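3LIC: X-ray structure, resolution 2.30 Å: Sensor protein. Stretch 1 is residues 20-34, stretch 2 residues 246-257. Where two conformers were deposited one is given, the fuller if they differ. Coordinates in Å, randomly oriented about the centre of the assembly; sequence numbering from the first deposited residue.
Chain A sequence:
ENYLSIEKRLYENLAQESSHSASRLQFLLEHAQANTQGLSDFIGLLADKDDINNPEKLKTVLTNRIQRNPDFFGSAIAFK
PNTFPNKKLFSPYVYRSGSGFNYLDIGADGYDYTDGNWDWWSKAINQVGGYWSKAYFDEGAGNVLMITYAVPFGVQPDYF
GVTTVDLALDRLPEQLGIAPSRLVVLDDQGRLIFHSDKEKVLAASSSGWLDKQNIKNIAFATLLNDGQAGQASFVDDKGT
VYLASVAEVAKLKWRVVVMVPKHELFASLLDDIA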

# COMPACT_ATOMS: atom_id res chain seq x y z
N HIS A 20 17.83 -2.24 -0.39
CA HIS A 20 17.52 -1.68 0.94
C HIS A 20 16.05 -1.17 1.05
O HIS A 20 15.37 -1.41 2.06
CB HIS A 20 18.49 -0.55 1.32
CG HIS A 20 19.90 -1.02 1.63
ND1 HIS A 20 20.66 -1.77 0.75
CD2 HIS A 20 20.69 -0.83 2.72
CE1 HIS A 20 21.84 -2.02 1.27
NE2 HIS A 20 21.89 -1.46 2.47
N SER A 21 15.60 -0.46 0.03
CA SER A 21 14.24 0.04 -0.03
C SER A 21 13.17 -1.04 -0.18
O SER A 21 12.07 -0.88 0.37
CB SER A 21 14.12 1.01 -1.17
OG SER A 21 14.60 2.23 -0.70
N ALA A 22 13.46 -2.10 -0.92
CA ALA A 22 12.51 -3.23 -1.01
C ALA A 22 12.40 -3.83 0.39
O ALA A 22 11.40 -4.37 0.81
CB ALA A 22 13.03 -4.33 -2.05
N SER A 23 13.50 -3.79 1.09
CA SER A 23 13.58 -4.31 2.42
C SER A 23 12.73 -3.54 3.43
O SER A 23 12.01 -4.14 4.24
CB SER A 23 15.04 -4.17 2.85
OG SER A 23 15.43 -5.28 3.55
N ARG A 24 12.91 -2.24 3.48
CA ARG A 24 12.08 -1.34 4.29
C ARG A 24 10.62 -1.61 4.01
O ARG A 24 9.79 -1.72 4.91
CB ARG A 24 12.39 0.12 3.94
CG ARG A 24 13.91 0.44 3.97
CD ARG A 24 14.27 1.93 4.16
NE ARG A 24 15.69 1.96 4.48
CZ ARG A 24 16.67 2.33 3.66
NH1 ARG A 24 16.40 2.80 2.45
NH2 ARG A 24 17.92 2.25 4.09
N LEU A 25 10.29 -1.70 2.72
CA LEU A 25 8.92 -1.84 2.32
C LEU A 25 8.44 -3.21 2.82
O LEU A 25 7.36 -3.30 3.32
CB LEU A 25 8.70 -1.67 0.80
CG LEU A 25 7.30 -2.04 0.26
CD1 LEU A 25 6.19 -1.17 0.74
CD2 LEU A 25 7.32 -2.06 -1.27
N GLN A 26 9.26 -4.26 2.71
CA GLN A 26 8.87 -5.57 3.24
C GLN A 26 8.49 -5.58 4.73
O GLN A 26 7.45 -6.13 5.12
CB GLN A 26 10.01 -6.58 3.05
CG GLN A 26 9.62 -8.06 3.37
CD GLN A 26 10.85 -8.95 3.53
OE1 GLN A 26 11.96 -8.60 3.12
NE2 GLN A 26 10.65 -10.11 4.15
N PHE A 27 9.35 -4.99 5.57
CA PHE A 27 9.07 -4.95 6.98
C PHE A 27 7.80 -4.07 7.29
O PHE A 27 7.03 -4.42 8.16
CB PHE A 27 10.35 -4.59 7.78
CG PHE A 27 11.35 -5.74 7.79
CD1 PHE A 27 11.10 -6.90 8.55
CD2 PHE A 27 12.53 -5.67 7.07
CE1 PHE A 27 12.00 -7.96 8.54
CE2 PHE A 27 13.41 -6.72 7.05
CZ PHE A 27 13.13 -7.88 7.78
N LEU A 28 7.56 -3.01 6.52
CA LEU A 28 6.41 -2.16 6.68
C LEU A 28 5.13 -2.94 6.38
O LEU A 28 4.16 -2.85 7.14
CB LEU A 28 6.51 -0.99 5.71
CG LEU A 28 5.29 -0.03 5.67
CD1 LEU A 28 4.99 0.54 7.07
CD2 LEU A 28 5.50 1.09 4.69
N LEU A 29 5.13 -3.73 5.30
CA LEU A 29 3.92 -4.42 4.84
C LEU A 29 3.66 -5.62 5.73
O LEU A 29 2.53 -5.92 6.09
CB LEU A 29 4.10 -4.84 3.35
CG LEU A 29 4.23 -3.73 2.27
CD1 LEU A 29 4.53 -4.35 0.88
CD2 LEU A 29 2.98 -2.88 2.18
N GLU A 30 4.74 -6.28 6.18
CA GLU A 30 4.54 -7.38 7.09
C GLU A 30 4.07 -6.89 8.47
O GLU A 30 3.29 -7.59 9.12
CB GLU A 30 5.80 -8.26 7.22
CG GLU A 30 6.18 -8.87 5.87
CD GLU A 30 7.47 -9.70 5.94
OE1 GLU A 30 8.18 -9.58 6.96
OE2 GLU A 30 7.79 -10.44 4.97
N HIS A 31 4.57 -5.73 8.93
CA HIS A 31 4.08 -5.16 10.19
C HIS A 31 2.55 -4.88 10.11
O HIS A 31 1.79 -5.20 11.01
CB HIS A 31 4.87 -3.87 10.52
CG HIS A 31 4.45 -3.22 11.79
ND1 HIS A 31 4.57 -1.86 12.02
CD2 HIS A 31 3.87 -3.74 12.89
CE1 HIS A 31 4.09 -1.57 13.22
NE2 HIS A 31 3.67 -2.70 13.77
N ALA A 32 2.10 -4.31 9.01
CA ALA A 32 0.67 -4.00 8.80
C ALA A 32 -0.17 -5.29 8.74
O ALA A 32 -1.24 -5.38 9.33
CB ALA A 32 0.50 -3.20 7.50
N GLN A 33 0.36 -6.29 8.02
CA GLN A 33 -0.25 -7.61 7.92
C GLN A 33 -0.45 -8.22 9.29
O GLN A 33 -1.59 -8.55 9.66
CB GLN A 33 0.55 -8.52 7.00
CG GLN A 33 0.50 -7.98 5.55
CD GLN A 33 1.51 -8.63 4.54
OE1 GLN A 33 2.11 -9.65 4.81
NE2 GLN A 33 1.70 -7.99 3.41
N ALA A 34 0.65 -8.36 10.02
CA ALA A 34 0.66 -8.97 11.35
C ALA A 34 -0.29 -8.35 12.33
O ALA A 34 -0.99 -9.07 13.07
CB ALA A 34 2.05 -8.92 11.93
N VAL A 246 15.51 -2.49 -10.15
CA VAL A 246 14.27 -3.10 -9.72
C VAL A 246 14.66 -4.11 -8.68
O VAL A 246 15.55 -4.90 -8.92
CB VAL A 246 13.65 -3.89 -10.90
CG1 VAL A 246 12.38 -4.71 -10.46
CG2 VAL A 246 13.37 -2.98 -12.08
N ALA A 247 13.98 -4.12 -7.53
CA ALA A 247 14.21 -5.14 -6.52
C ALA A 247 12.86 -5.72 -6.17
O ALA A 247 11.84 -5.03 -6.18
CB ALA A 247 14.85 -4.56 -5.30
N GLU A 248 12.86 -7.01 -5.86
CA GLU A 248 11.65 -7.69 -5.49
C GLU A 248 11.37 -7.69 -3.95
O GLU A 248 12.29 -7.75 -3.12
CB GLU A 248 11.69 -9.10 -6.03
CG GLU A 248 10.42 -9.83 -5.76
CD GLU A 248 10.17 -10.92 -6.76
OE1 GLU A 248 9.52 -10.63 -7.79
OE2 GLU A 248 10.64 -12.06 -6.51
N VAL A 249 10.11 -7.55 -3.58
CA VAL A 249 9.71 -7.80 -2.18
C VAL A 249 9.41 -9.31 -1.94
O VAL A 249 8.57 -9.93 -2.61
CB VAL A 249 8.51 -6.97 -1.85
CG1 VAL A 249 8.07 -7.22 -0.43
CG2 VAL A 249 8.81 -5.52 -2.08
N ALA A 250 10.11 -9.90 -0.98
CA ALA A 250 9.97 -11.34 -0.73
C ALA A 250 8.51 -11.73 -0.44
O ALA A 250 7.83 -11.06 0.34
CB ALA A 250 10.86 -11.70 0.40
N LYS A 251 8.01 -12.78 -1.09
CA LYS A 251 6.68 -13.39 -0.81
C LYS A 251 5.54 -12.67 -1.52
O LYS A 251 4.74 -13.31 -2.19
CB LYS A 251 6.31 -13.40 0.68
CG LYS A 251 7.14 -14.25 1.58
CD LYS A 251 6.24 -14.80 2.69
CE LYS A 251 7.08 -15.54 3.72
NZ LYS A 251 7.99 -14.52 4.31
N LEU A 252 5.44 -11.35 -1.32
CA LEU A 252 4.44 -10.57 -2.01
C LEU A 252 4.78 -10.39 -3.47
O LEU A 252 3.89 -10.38 -4.32
CB LEU A 252 4.28 -9.20 -1.31
CG LEU A 252 3.67 -9.24 0.10
CD1 LEU A 252 4.12 -7.99 0.81
CD2 LEU A 252 2.11 -9.37 0.12
N LYS A 253 6.07 -10.24 -3.76
CA LYS A 253 6.55 -10.13 -5.13
C LYS A 253 6.14 -8.80 -5.68
O LYS A 253 6.08 -8.59 -6.89
CB LYS A 253 5.96 -11.25 -5.98
CG LYS A 253 6.60 -12.57 -5.66
CD LYS A 253 5.54 -13.62 -5.60
CE LYS A 253 6.19 -14.97 -5.77
NZ LYS A 253 7.11 -14.77 -6.94
N TRP A 254 5.83 -7.86 -4.79
CA TRP A 254 5.84 -6.50 -5.24
C TRP A 254 7.29 -6.15 -5.62
O TRP A 254 8.25 -6.82 -5.14
CB TRP A 254 5.34 -5.57 -4.16
CG TRP A 254 3.94 -5.83 -3.74
CD1 TRP A 254 3.16 -6.94 -4.03
CD2 TRP A 254 3.13 -4.98 -2.91
NE1 TRP A 254 1.93 -6.80 -3.43
CE2 TRP A 254 1.89 -5.61 -2.74
CE3 TRP A 254 3.33 -3.72 -2.33
CZ2 TRP A 254 0.87 -5.06 -1.99
CZ3 TRP A 254 2.32 -3.17 -1.59
CH2 TRP A 254 1.12 -3.84 -1.41
N ARG A 255 7.39 -5.11 -6.48
CA ARG A 255 8.66 -4.50 -6.91
C ARG A 255 8.90 -3.05 -6.43
O ARG A 255 8.01 -2.20 -6.44
CB ARG A 255 8.77 -4.49 -8.42
CG ARG A 255 9.53 -5.70 -9.03
CD ARG A 255 8.72 -6.98 -8.96
NE ARG A 255 7.33 -6.83 -9.42
CZ ARG A 255 6.94 -6.84 -10.69
NH1 ARG A 255 7.83 -6.93 -11.66
NH2 ARG A 255 5.65 -6.71 -10.98
N VAL A 256 10.15 -2.75 -6.09
CA VAL A 256 10.51 -1.39 -5.82
C VAL A 256 11.43 -1.05 -6.93
O VAL A 256 12.35 -1.82 -7.21
CB VAL A 256 11.25 -1.29 -4.50
CG1 VAL A 256 11.95 0.06 -4.38
CG2 VAL A 256 10.23 -1.49 -3.34
N VAL A 257 11.17 0.07 -7.59
CA VAL A 257 12.05 0.56 -8.64
C VAL A 257 12.70 1.87 -8.20
O VAL A 257 12.00 2.81 -7.87
CB VAL A 257 11.26 0.84 -9.93
CG1 VAL A 257 12.22 1.29 -11.07
CG2 VAL A 257 10.41 -0.38 -10.32
O HOH W 1 6.82 -9.87 2.49

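What fills the apolar centre of the contact? Ala22, Leu25 and Leu29, three or four residues apart and so along one side of the helix, all point toward the second stretch. Leu25 CD2 lies 3.6 Å from Val256 CG2 and 3.9 Å from Val249 CG2, so its methyl reaches both valines. One turn on, Leu29 CD1 sits over one face of the Trp254 ring, 3.5 Å from Trp254 CE3, and also meets Leu252, with Leu29 CD1 to Leu252 CD1 at 3.7 Å. These are van der Waals contacts between branched or aromatic groups that are largely shielded from solvent.

Why do the backbones come so near at Ala22? Its side chain is a single methyl, and the CA atoms of Ala22 and Val249 are 5.5 Å apart, the nearest such approach between the stretches. Ala22 CB packs 3.7 Å from Ala247 CB, while Ala22 CA is 3.7 Å from Val256 CG2.

How is the surface facing the helix held together? Ala247 and Val256 pair through two backbone hydrogen bonds, N to O at 2.8 Å in each direction, and Val249 N donates to Trp254 O at 2.5 Å. This pairing joins the two strands beside the connecting loop. The helix runs at 138° to strand 255-257, its own backbone bonded internally, and no direct hydrogen bond crosses the contact.

What happens at the polar edge? A water bridges the stretches, donating to Glu30 OE2 and to Ala250 O, with its O 2.7 Å from each. Glu30 OE2 also accepts from Gln26 NE2 at 3.0 Å, a bond within the helix that ties the carboxylate to a neighbouring turn. Lys251 NZ stands 4.1 Å from Glu30 OE2: opposite charges are near each other, but beyond salt-bridge distance.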